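Tle cognate immunity protein 4 C-terminal domain-containing protein (Pseudomonas aeruginosa PAO1, PDB 4R1D) binds the lipase effector Tle4 of the H2 type VI secretion system as its cognate immunity protein and so probably protects the producing cell from its own toxin. Local coordinates at residues B[211-216]-B[283-288]; B[241-246]-B[290-295]; B[54-59]-B[65-70]. All coordinates share one frame; numbering follows the deposited sequence.

Contact 1: B[211-216]-B[283-288]; sequences TLRKGK and EALELW
Leu212, the first of two neighbouring residues that reach across, meets Leu285 where the edge strand 209-214 passes beside the helix 281-292. Its CD1 methyl lies 4.3 Å from CD2 of Leu285, a loose apolar touch that the ring of Phe241 also lines. Arg213, next along, makes the larger part of the contact. Its chain bends at the third torsion (chi3 -92°), which turns the guanidinium across the flank of the helix. The side chains of Arg213 and Leu285 overlap head to tail, and CD2 of Leu285 comes to rest over one face of the guanidinium, 3.8 Å from Arg213 NH2. The other terminal nitrogen, Arg213 NH1, stands 4.2 Å from Trp288 CD1 near the plane of the indole, at its edge, with the two flat groups turned 55° apart.

No hydrogen bond joins the two segments; the charge is met from beyond them. Arg213 NH2 forms a salt bridge with Asp289, one residue further along the helix, and NH1 forms another with Glu226 of strand 225-233. Glu226 also accepts the indole NH of Trp288, so a single carboxylate ties arginine and tryptophan together, and the pair of acids probably fixes the rotation of the guanidinium while Leu285 packs on its face. That both Leu212 and Arg213 point toward the helix fits the backbone here: both residues pair with Leu228 of the adjacent strand, a classic beta bulge in an edge strand flanked by a helix within the Tli4 C-terminal domain.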
loop_
_atom_site.group_PDB
_atom_site.type_symbol
_atom_site.label_atom_id
_atom_site.label_comp_id
_atom_site.label_asym_id
_atom_site.label_seq_id
_atom_site.Cartn_x
_atom_site.Cartn_y
_atom_site.Cartn_z
ATOM N N THR B 211 5.389 -9.603 -28.462
ATOM C CA THR B 211 3.975 -9.899 -28.356
ATOM C C THR B 211 3.702 -11.224 -29.050
ATOM O O THR B 211 4.008 -11.385 -30.228
ATOM C CB THR B 211 3.120 -8.785 -28.978
ATOM O OG1 THR B 211 3.279 -7.588 -28.205
ATOM C CG2 THR B 211 1.649 -9.177 -28.989
ATOM N N LEU B 212 3.139 -12.179 -28.321
ATOM C CA LEU B 212 2.806 -13.473 -28.915
ATOM C C LEU B 212 1.458 -13.436 -29.613
ATOM O O LEU B 212 1.235 -14.160 -30.583
ATOM C CB LEU B 212 2.809 -14.593 -27.868
ATOM C CG LEU B 212 4.121 -14.860 -27.125
ATOM C CD1 LEU B 212 3.962 -15.991 -26.120
ATOM C CD2 LEU B 212 5.243 -15.169 -28.108
ATOM N N ARG B 213 0.557 -12.595 -29.112
ATOM C CA ARG B 213 -0.806 -12.577 -29.597
ATOM C C ARG B 213 -1.537 -11.340 -29.109
ATOM O O ARG B 213 -1.352 -10.901 -27.971
ATOM C CB ARG B 213 -1.528 -13.836 -29.096
ATOM C CG ARG B 213 -2.380 -14.540 -30.120
ATOM C CD ARG B 213 -3.334 -15.516 -29.430
ATOM N NE ARG B 213 -2.804 -16.871 -29.314
ATOM C CZ ARG B 213 -3.350 -17.809 -28.541
ATOM N NH1 ARG B 213 -4.416 -17.520 -27.801
ATOM N NH2 ARG B 213 -2.827 -19.029 -28.492
ATOM N N LYS B 214 -2.370 -10.771 -29.969
ATOM C CA LYS B 214 -3.205 -9.641 -29.578
ATOM C C LYS B 214 -4.467 -9.633 -30.420
ATOM O O LYS B 214 -4.395 -9.555 -31.646
ATOM C CB LYS B 214 -2.457 -8.314 -29.749
ATOM C CG LYS B 214 -3.363 -7.088 -29.611
ATOM C CD LYS B 214 -2.608 -5.783 -29.822
ATOM C CE LYS B 214 -3.539 -4.593 -29.643
ATOM N NZ LYS B 214 -2.920 -3.310 -30.078
ATOM N N GLY B 215 -5.623 -9.712 -29.772
ATOM C CA GLY B 215 -6.873 -9.627 -30.501
ATOM C C GLY B 215 -8.030 -10.249 -29.759
ATOM O O GLY B 215 -7.986 -10.395 -28.544
ATOM N N LYS B 216 -9.070 -10.621 -30.502
ATOM C CA LYS B 216 -10.260 -11.203 -29.897
ATOM C C LYS B 216 -10.038 -12.655 -29.499
ATOM O O LYS B 216 -9.305 -13.390 -30.163
ATOM C CB LYS B 216 -11.449 -11.096 -30.852
ATOM C CG LYS B 216 -11.699 -9.685 -31.334
ATOM C CD LYS B 216 -13.044 -9.562 -32.016
ATOM C CE LYS B 216 -13.335 -8.118 -32.397
ATOM N NZ LYS B 216 -14.642 -8.002 -33.113
ATOM N N GLU B 283 3.987 -24.458 -25.361
ATOM C CA GLU B 283 3.426 -25.125 -24.192
ATOM C C GLU B 283 2.632 -24.155 -23.303
ATOM O O GLU B 283 1.552 -24.491 -22.831
ATOM C CB GLU B 283 4.521 -25.808 -23.373
ATOM C CG GLU B 283 3.985 -26.551 -22.159
ATOM C CD GLU B 283 5.068 -27.264 -21.374
ATOM O OE1 GLU B 283 5.837 -26.593 -20.656
ATOM O OE2 GLU B 283 5.146 -28.505 -21.474
ATOM N N ALA B 284 3.171 -22.958 -23.079
ATOM C CA ALA B 284 2.465 -21.942 -22.296
ATOM C C ALA B 284 1.133 -21.534 -22.930
ATOM O O ALA B 284 0.118 -21.400 -22.242
ATOM C CB ALA B 284 3.357 -20.720 -22.085
ATOM N N LEU B 285 1.134 -21.335 -24.241
ATOM C CA LEU B 285 -0.069 -20.937 -24.949
ATOM C C LEU B 285 -1.110 -22.047 -24.904
ATOM O O LEU B 285 -2.304 -21.777 -24.817
ATOM C CB LEU B 285 0.253 -20.591 -26.402
ATOM C CG LEU B 285 1.069 -19.315 -26.595
ATOM C CD1 LEU B 285 1.654 -19.242 -28.011
ATOM C CD2 LEU B 285 0.190 -18.111 -26.289
ATOM N N GLU B 286 -0.646 -23.292 -24.966
ATOM C CA GLU B 286 -1.541 -24.444 -24.901
ATOM C C GLU B 286 -2.298 -24.491 -23.574
ATOM O O GLU B 286 -3.526 -24.670 -23.543
ATOM C CB GLU B 286 -0.755 -25.742 -25.093
ATOM C CG GLU B 286 -1.619 -27.001 -25.059
ATOM C CD GLU B 286 -0.805 -28.270 -25.279
ATOM O OE1 GLU B 286 0.082 -28.570 -24.446
ATOM O OE2 GLU B 286 -1.052 -28.954 -26.294
ATOM N N LEU B 287 -1.560 -24.334 -22.483
ATOM C CA LEU B 287 -2.161 -24.339 -21.156
ATOM C C LEU B 287 -3.129 -23.166 -21.040
ATOM O O LEU B 287 -4.270 -23.331 -20.644
ATOM C CB LEU B 287 -1.084 -24.285 -20.063
ATOM C CG LEU B 287 -1.598 -24.336 -18.618
ATOM C CD1 LEU B 287 -2.362 -25.632 -18.334
ATOM C CD2 LEU B 287 -0.476 -24.128 -17.608
ATOM N N TRP B 288 -2.655 -21.978 -21.398
ATOM C CA TRP B 288 -3.494 -20.780 -21.438
ATOM C C TRP B 288 -4.814 -20.996 -22.196
ATOM O O TRP B 288 -5.894 -20.792 -21.649
ATOM C CB TRP B 288 -2.688 -19.649 -22.076
ATOM C CG TRP B 288 -3.471 -18.415 -22.428
ATOM C CD1 TRP B 288 -3.843 -18.013 -23.679
ATOM C CD2 TRP B 288 -3.943 -17.410 -21.525
ATOM N NE1 TRP B 288 -4.525 -16.819 -23.614
ATOM C CE2 TRP B 288 -4.595 -16.425 -22.302
ATOM C CE3 TRP B 288 -3.871 -17.240 -20.135
ATOM C CZ2 TRP B 288 -5.171 -15.284 -21.734
ATOM C CZ3 TRP B 288 -4.449 -16.105 -19.570
ATOM C CH2 TRP B 288 -5.093 -15.146 -20.372
#

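Contact 2: B[241-246]-B[290-295]; sequences FMWEVQ and TIVDSI
The type I beta turn from Val292 to Ile295, at the C-terminal end of helix 281-292, sets two aliphatic side chains on a tryptophan of strand 236-245, a buried piece of helix-on-sheet packing. Both Val292 and Ile295 lie over one face of the Trp243 ring. Val292 delivers its CG1 methyl to the pyrrole half, 3.7 Å from the centroid of the five-membered ring and 13° off its normal, a CH-pi contact well over the face. The methyl is nearest the indole nitrogen, with Val292 CG1 3.6 Å from Trp243 NE1. Ile295 covers the benzo half more lightly, its CD1 lying 4.1 Å from Trp243 CZ3. Trp243 holds its CG anti to the backbone N (chi1 -178°), which carries the indole out from the strand to meet the turn.

Ile295 N returns to Val292 O at 3.0 Å and closes the turn, while Ile291 O, just before it, accepts from both the backbone N and the hydroxyl of Ser294, the latter at 2.7 Å from OG. Ser294 OG additionally bonds to Asp17 N, linking the turn to strand 14-18, where Ile16 packs against Ile291 and Ile295.

The indole NH of Trp243 is used by the carbonyl of His217, whose ring also meets the tryptophan edge to face. With that bond satisfying the one polar atom of the ring, the tryptophan is probably buried at little cost, and what crosses between the segments is apolar, mainly dispersion with a CH-pi component, and includes no hydrogen bond.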
loop_
_atom_site.group_PDB
_atom_site.type_symbol
_atom_site.label_atom_id
_atom_site.label_comp_id
_atom_site.label_asym_id
_atom_site.label_seq_id
_atom_site.Cartn_x
_atom_site.Cartn_y
_atom_site.Cartn_z
ATOM N N PHE B 241 0.060 -13.052 -19.840
ATOM C CA PHE B 241 -1.090 -13.328 -20.691
ATOM C C PHE B 241 -2.303 -12.708 -20.022
ATOM O O PHE B 241 -2.540 -12.935 -18.829
ATOM C CB PHE B 241 -1.322 -14.839 -20.836
ATOM C CG PHE B 241 -0.224 -15.565 -21.560
ATOM C CD1 PHE B 241 0.867 -14.882 -22.084
ATOM C CD2 PHE B 241 -0.278 -16.946 -21.701
ATOM C CE1 PHE B 241 1.879 -15.560 -22.745
ATOM C CE2 PHE B 241 0.734 -17.631 -22.355
ATOM C CZ PHE B 241 1.809 -16.940 -22.881
ATOM N N MET B 242 -3.051 -11.910 -20.781
ATOM C CA MET B 242 -4.149 -11.102 -20.238
ATOM C C MET B 242 -5.421 -11.298 -21.070
ATOM O O MET B 242 -5.359 -11.243 -22.287
ATOM C CB MET B 242 -3.738 -9.624 -20.274
ATOM C CG MET B 242 -2.459 -9.352 -19.494
ATOM S SD MET B 242 -1.684 -7.769 -19.886
ATOM C CE MET B 242 -0.736 -8.203 -21.344
ATOM N N TRP B 243 -6.558 -11.526 -20.412
ATOM C CA TRP B 243 -7.826 -11.780 -21.099
ATOM C C TRP B 243 -8.925 -11.085 -20.309
ATOM O O TRP B 243 -8.943 -11.160 -19.088
ATOM C CB TRP B 243 -8.082 -13.290 -21.127
ATOM C CG TRP B 243 -9.337 -13.759 -21.848
ATOM C CD1 TRP B 243 -9.440 -14.102 -23.169
ATOM C CD2 TRP B 243 -10.633 -14.001 -21.269
ATOM N NE1 TRP B 243 -10.721 -14.525 -23.448
ATOM C CE2 TRP B 243 -11.475 -14.465 -22.306
ATOM C CE3 TRP B 243 -11.169 -13.858 -19.981
ATOM C CZ2 TRP B 243 -12.819 -14.796 -22.097
ATOM C CZ3 TRP B 243 -12.514 -14.181 -19.770
ATOM C CH2 TRP B 243 -13.324 -14.650 -20.827
ATOM N N GLU B 244 -9.833 -10.406 -21.005
ATOM C CA GLU B 244 -10.873 -9.680 -20.322
ATOM C C GLU B 244 -12.150 -9.579 -21.136
ATOM O O GLU B 244 -12.124 -9.470 -22.368
ATOM C CB GLU B 244 -10.380 -8.269 -19.969
ATOM C CG GLU B 244 -11.358 -7.479 -19.106
ATOM C CD GLU B 244 -10.731 -6.216 -18.539
ATOM O OE1 GLU B 244 -9.497 -6.192 -18.364
ATOM O OE2 GLU B 244 -11.478 -5.249 -18.267
ATOM N N VAL B 245 -13.257 -9.667 -20.411
ATOM C CA VAL B 245 -14.569 -9.302 -20.903
ATOM C C VAL B 245 -14.948 -8.051 -20.126
ATOM O O VAL B 245 -15.019 -8.075 -18.896
ATOM C CB VAL B 245 -15.594 -10.405 -20.603
ATOM C CG1 VAL B 245 -17.021 -9.896 -20.864
ATOM C CG2 VAL B 245 -15.274 -11.661 -21.414
ATOM N N GLN B 246 -15.180 -6.951 -20.833
ATOM C CA GLN B 246 -15.405 -5.661 -20.168
ATOM C C GLN B 246 -16.518 -5.692 -19.117
ATOM O O GLN B 246 -16.367 -5.131 -18.021
ATOM C CB GLN B 246 -15.646 -4.539 -21.190
ATOM C CG GLN B 246 -15.736 -3.144 -20.564
ATOM C CD GLN B 246 -15.486 -2.032 -21.572
ATOM O OE1 GLN B 246 -15.359 -2.285 -22.773
ATOM N NE2 GLN B 246 -15.411 -0.795 -21.088
ATOM N N THR B 290 -6.281 -23.732 -23.142
ATOM C CA THR B 290 -7.092 -24.816 -22.594
ATOM C C THR B 290 -7.907 -24.335 -21.387
ATOM O O THR B 290 -9.108 -24.599 -21.285
ATOM C CB THR B 290 -6.216 -26.038 -22.245
ATOM O OG1 THR B 290 -5.491 -26.441 -23.419
ATOM C CG2 THR B 290 -7.076 -27.202 -21.747
ATOM N N ILE B 291 -7.259 -23.604 -20.486
ATOM C CA ILE B 291 -7.972 -23.041 -19.341
ATOM C C ILE B 291 -9.011 -21.992 -19.739
ATOM O O ILE B 291 -10.164 -22.059 -19.323
ATOM C CB ILE B 291 -7.006 -22.427 -18.313
ATOM C CG1 ILE B 291 -6.169 -23.516 -17.646
ATOM C CG2 ILE B 291 -7.789 -21.689 -17.243
ATOM C CD1 ILE B 291 -5.114 -22.973 -16.704
ATOM N N VAL B 292 -8.597 -21.006 -20.526
ATOM C CA VAL B 292 -9.495 -19.904 -20.872
ATOM C C VAL B 292 -10.704 -20.413 -21.656
ATOM O O VAL B 292 -11.826 -20.006 -21.413
ATOM C CB VAL B 292 -8.740 -18.802 -21.654
ATOM C CG1 VAL B 292 -9.707 -17.830 -22.321
ATOM C CG2 VAL B 292 -7.768 -18.066 -20.706
ATOM N N ASP B 293 -10.474 -21.338 -22.573
ATOM C CA ASP B 293 -11.569 -21.859 -23.380
ATOM C C ASP B 293 -12.573 -22.678 -22.558
ATOM O O ASP B 293 -13.644 -23.010 -23.051
ATOM C CB ASP B 293 -11.035 -22.676 -24.555
ATOM C CG ASP B 293 -10.451 -21.809 -25.652
ATOM O OD1 ASP B 293 -10.870 -20.637 -25.797
ATOM O OD2 ASP B 293 -9.565 -22.305 -26.378
ATOM N N SER B 294 -12.233 -22.986 -21.305
ATOM C CA SER B 294 -13.136 -23.724 -20.426
ATOM C C SER B 294 -14.034 -22.813 -19.583
ATOM O O SER B 294 -14.886 -23.294 -18.841
ATOM C CB SER B 294 -12.350 -24.676 -19.513
ATOM O OG SER B 294 -11.827 -24.003 -18.377
ATOM N N ILE B 295 -13.833 -21.499 -19.680
ATOM C CA ILE B 295 -14.621 -20.552 -18.891
ATOM C C ILE B 295 -16.033 -20.399 -19.442
ATOM O O ILE B 295 -16.219 -20.065 -20.617
ATOM C CB ILE B 295 -13.960 -19.157 -18.871
ATOM C CG1 ILE B 295 -12.543 -19.256 -18.286
ATOM C CG2 ILE B 295 -14.851 -18.147 -18.144
ATOM C CD1 ILE B 295 -11.739 -17.947 -18.378
#

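Contact 3: B[54-59]-B[65-70]; sequences QEWRTQ and GNMFLR
Phe68 turns one side of its ring to the helix end, where Trp56 CB meets it obliquely, 3.8 Å from Phe68 CD1, and the arm of Arg57 lies along the CD2-CE2 side. Over the face of the Arg57 guanidinium sits Phe68 CD2, offset toward the rim, with the two planes inclined by 40° and Arg57 NH2 3.7 Å from Phe68 CE2. An extended chain from CG to NE lets the arginine reach along that side of the ring, and a salt bridge from its NE to Glu53, one helical turn back, helps keep it there. Met67 lies aslant the indole of Trp56: its CB is 4.0 Å from Trp56 CE3, while bends at chi2 and chi3 (-66° and -72°) bring CE to the same ring at CZ3. Next to it, Met67 CG also packs 3.8 Å from Gln59 CB.

A single hydrogen bond joins the backbones, Met67 N to Gln59 O at 3.0 Å, with the donor standing above the carbonyl plane. Asn66 OD1 takes the amide of Phe68 at 2.9 Å, an Asx turn that shapes the entry to the strand.

The contact thus closes the short connection from helix 42-58 to the edge strand 68-73, in the Tli4 N-terminal domain. Strand 79-84 pairs with Met67 through Trp84 and touches Trp56 through Ser83, and Leu94 of strand 92-100 lies against the same indole.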
loop_
_atom_site.group_PDB
_atom_site.type_symbol
_atom_site.label_atom_id
_atom_site.label_comp_id
_atom_site.label_asym_id
_atom_site.label_seq_id
_atom_site.Cartn_x
_atom_site.Cartn_y
_atom_site.Cartn_z
ATOM N N GLN B 54 -17.616 -9.500 23.850
ATOM C CA GLN B 54 -17.093 -9.071 25.137
ATOM C C GLN B 54 -15.838 -8.207 25.010
ATOM O O GLN B 54 -15.602 -7.329 25.835
ATOM C CB GLN B 54 -16.880 -10.262 26.077
ATOM C CG GLN B 54 -18.192 -10.936 26.519
ATOM C CD GLN B 54 -19.172 -9.976 27.213
ATOM O OE1 GLN B 54 -18.793 -9.203 28.102
ATOM N NE2 GLN B 54 -20.442 -10.026 26.805
ATOM N N GLU B 55 -15.036 -8.442 23.979
ATOM C CA GLU B 55 -13.890 -7.580 23.726
ATOM C C GLU B 55 -14.370 -6.180 23.379
ATOM O O GLU B 55 -13.864 -5.194 23.911
ATOM C CB GLU B 55 -13.024 -8.116 22.583
ATOM C CG GLU B 55 -12.320 -9.422 22.889
ATOM C CD GLU B 55 -11.441 -9.884 21.743
ATOM O OE1 GLU B 55 -11.348 -9.161 20.727
ATOM O OE2 GLU B 55 -10.838 -10.969 21.861
ATOM N N TRP B 56 -15.336 -6.104 22.471
ATOM C CA TRP B 56 -15.880 -4.821 22.039
ATOM C C TRP B 56 -16.440 -4.051 23.228
ATOM O O TRP B 56 -16.277 -2.837 23.326
ATOM C CB TRP B 56 -16.994 -5.018 21.010
ATOM C CG TRP B 56 -16.536 -5.226 19.588
ATOM C CD1 TRP B 56 -16.796 -6.307 18.796
ATOM C CD2 TRP B 56 -15.770 -4.320 18.791
ATOM N NE1 TRP B 56 -16.234 -6.135 17.552
ATOM C CE2 TRP B 56 -15.597 -4.921 17.525
ATOM C CE3 TRP B 56 -15.212 -3.061 19.021
ATOM C CZ2 TRP B 56 -14.887 -4.307 16.501
ATOM C CZ3 TRP B 56 -14.507 -2.455 17.999
ATOM C CH2 TRP B 56 -14.354 -3.076 16.755
ATOM N N ARG B 57 -17.110 -4.764 24.121
ATOM C CA ARG B 57 -17.741 -4.125 25.275
ATOM C C ARG B 57 -16.739 -3.450 26.220
ATOM O O ARG B 57 -17.120 -2.570 27.000
ATOM C CB ARG B 57 -18.654 -5.116 26.016
ATOM C CG ARG B 57 -20.004 -5.341 25.329
ATOM C CD ARG B 57 -20.753 -6.531 25.952
ATOM N NE ARG B 57 -22.078 -6.732 25.375
ATOM C CZ ARG B 57 -23.165 -6.067 25.765
ATOM N NH1 ARG B 57 -23.071 -5.149 26.713
ATOM N NH2 ARG B 57 -24.343 -6.312 25.205
ATOM N N THR B 58 -15.463 -3.832 26.132
ATOM C CA THR B 58 -14.428 -3.214 26.956
ATOM C C THR B 58 -13.852 -1.959 26.309
ATOM O O THR B 58 -13.152 -1.185 26.958
ATOM C CB THR B 58 -13.247 -4.171 27.248
ATOM O OG1 THR B 58 -12.539 -4.466 26.034
ATOM C CG2 THR B 58 -13.730 -5.459 27.906
ATOM N N GLN B 59 -14.135 -1.761 25.026
ATOM C CA GLN B 59 -13.511 -0.667 24.295
ATOM C C GLN B 59 -14.350 0.598 24.299
ATOM O O GLN B 59 -15.574 0.550 24.391
ATOM C CB GLN B 59 -13.126 -1.111 22.880
ATOM C CG GLN B 59 -12.093 -2.232 22.900
ATOM C CD GLN B 59 -11.868 -2.865 21.543
ATOM O OE1 GLN B 59 -12.062 -2.230 20.505
ATOM N NE2 GLN B 59 -11.458 -4.132 21.544
ATOM N N GLY B 65 -18.885 6.864 24.070
ATOM C CA GLY B 65 -19.012 5.790 25.039
ATOM C C GLY B 65 -18.605 4.409 24.556
ATOM O O GLY B 65 -17.485 4.211 24.082
ATOM N N ASN B 66 -19.512 3.443 24.679
ATOM C CA ASN B 66 -19.157 2.049 24.408
ATOM C C ASN B 66 -18.951 1.827 22.911
ATOM O O ASN B 66 -19.739 2.301 22.103
ATOM C CB ASN B 66 -20.241 1.109 24.958
ATOM C CG ASN B 66 -19.723 -0.303 25.234
ATOM O OD1 ASN B 66 -19.075 -0.931 24.385
ATOM N ND2 ASN B 66 -20.018 -0.812 26.429
ATOM N N MET B 67 -17.896 1.105 22.540
ATOM C CA MET B 67 -17.671 0.787 21.137
ATOM C C MET B 67 -18.673 -0.236 20.627
ATOM O O MET B 67 -18.965 -0.280 19.434
ATOM C CB MET B 67 -16.233 0.296 20.898
ATOM C CG MET B 67 -15.198 1.408 20.923
ATOM S SD MET B 67 -15.406 2.544 19.553
ATOM C CE MET B 67 -14.853 1.521 18.177
ATOM N N PHE B 68 -19.212 -1.056 21.528
ATOM C CA PHE B 68 -20.213 -2.036 21.124
ATOM C C PHE B 68 -21.604 -1.416 21.096
ATOM O O PHE B 68 -22.047 -0.823 22.074
ATOM C CB PHE B 68 -20.205 -3.253 22.046
ATOM C CG PHE B 68 -21.103 -4.362 21.576
ATOM C CD1 PHE B 68 -20.755 -5.124 20.472
ATOM C CD2 PHE B 68 -22.290 -4.650 22.240
ATOM C CE1 PHE B 68 -21.573 -6.148 20.029
ATOM C CE2 PHE B 68 -23.115 -5.679 21.796
ATOM C CZ PHE B 68 -22.753 -6.427 20.694
ATOM N N LEU B 69 -22.290 -1.560 19.973
ATOM C CA LEU B 69 -23.631 -1.007 19.831
ATOM C C LEU B 69 -24.722 -2.050 20.078
ATOM O O LEU B 69 -25.584 -1.853 20.931
ATOM C CB LEU B 69 -23.784 -0.345 18.467
ATOM C CG LEU B 69 -22.728 0.766 18.372
ATOM C CD1 LEU B 69 -22.549 1.246 16.959
ATOM C CD2 LEU B 69 -23.078 1.931 19.310
ATOM N N ARG B 70 -24.683 -3.161 19.351
ATOM C CA ARG B 70 -25.695 -4.196 19.537
ATOM C C ARG B 70 -25.361 -5.491 18.828
ATOM O O ARG B 70 -24.598 -5.515 17.861
ATOM C CB ARG B 70 -27.082 -3.704 19.085
ATOM C CG ARG B 70 -27.130 -3.092 17.689
ATOM C CD ARG B 70 -28.484 -2.423 17.419
ATOM N NE ARG B 70 -28.354 -1.274 16.519
ATOM C CZ ARG B 70 -27.963 -0.061 16.905
ATOM N NH1 ARG B 70 -27.668 0.168 18.180
ATOM N NH2 ARG B 70 -27.863 0.925 16.025
#

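Overall arrangement
Contacts 1 and 2 are successive footholds of helix 281-292 on the C-terminal domain: their centres are 10 Å apart, and the indole of Trp288 in contact 1 packs directly on Phe241 and Trp243 in contact 2. The touching residues of contact 2 are all buried and its cross-segment contacts apolar, whereas contact 1, further from the chain's centre, is partly buried and mixes leucines with an arginine held by acids outside its segments. Contact 3 belongs to the N-terminal domain, on the opposite side of the chain's centre and about 47 Å from contact 2 between centres. Also partly buried, it joins segments close in sequence and includes a direct backbone hydrogen bond, absent from the other two.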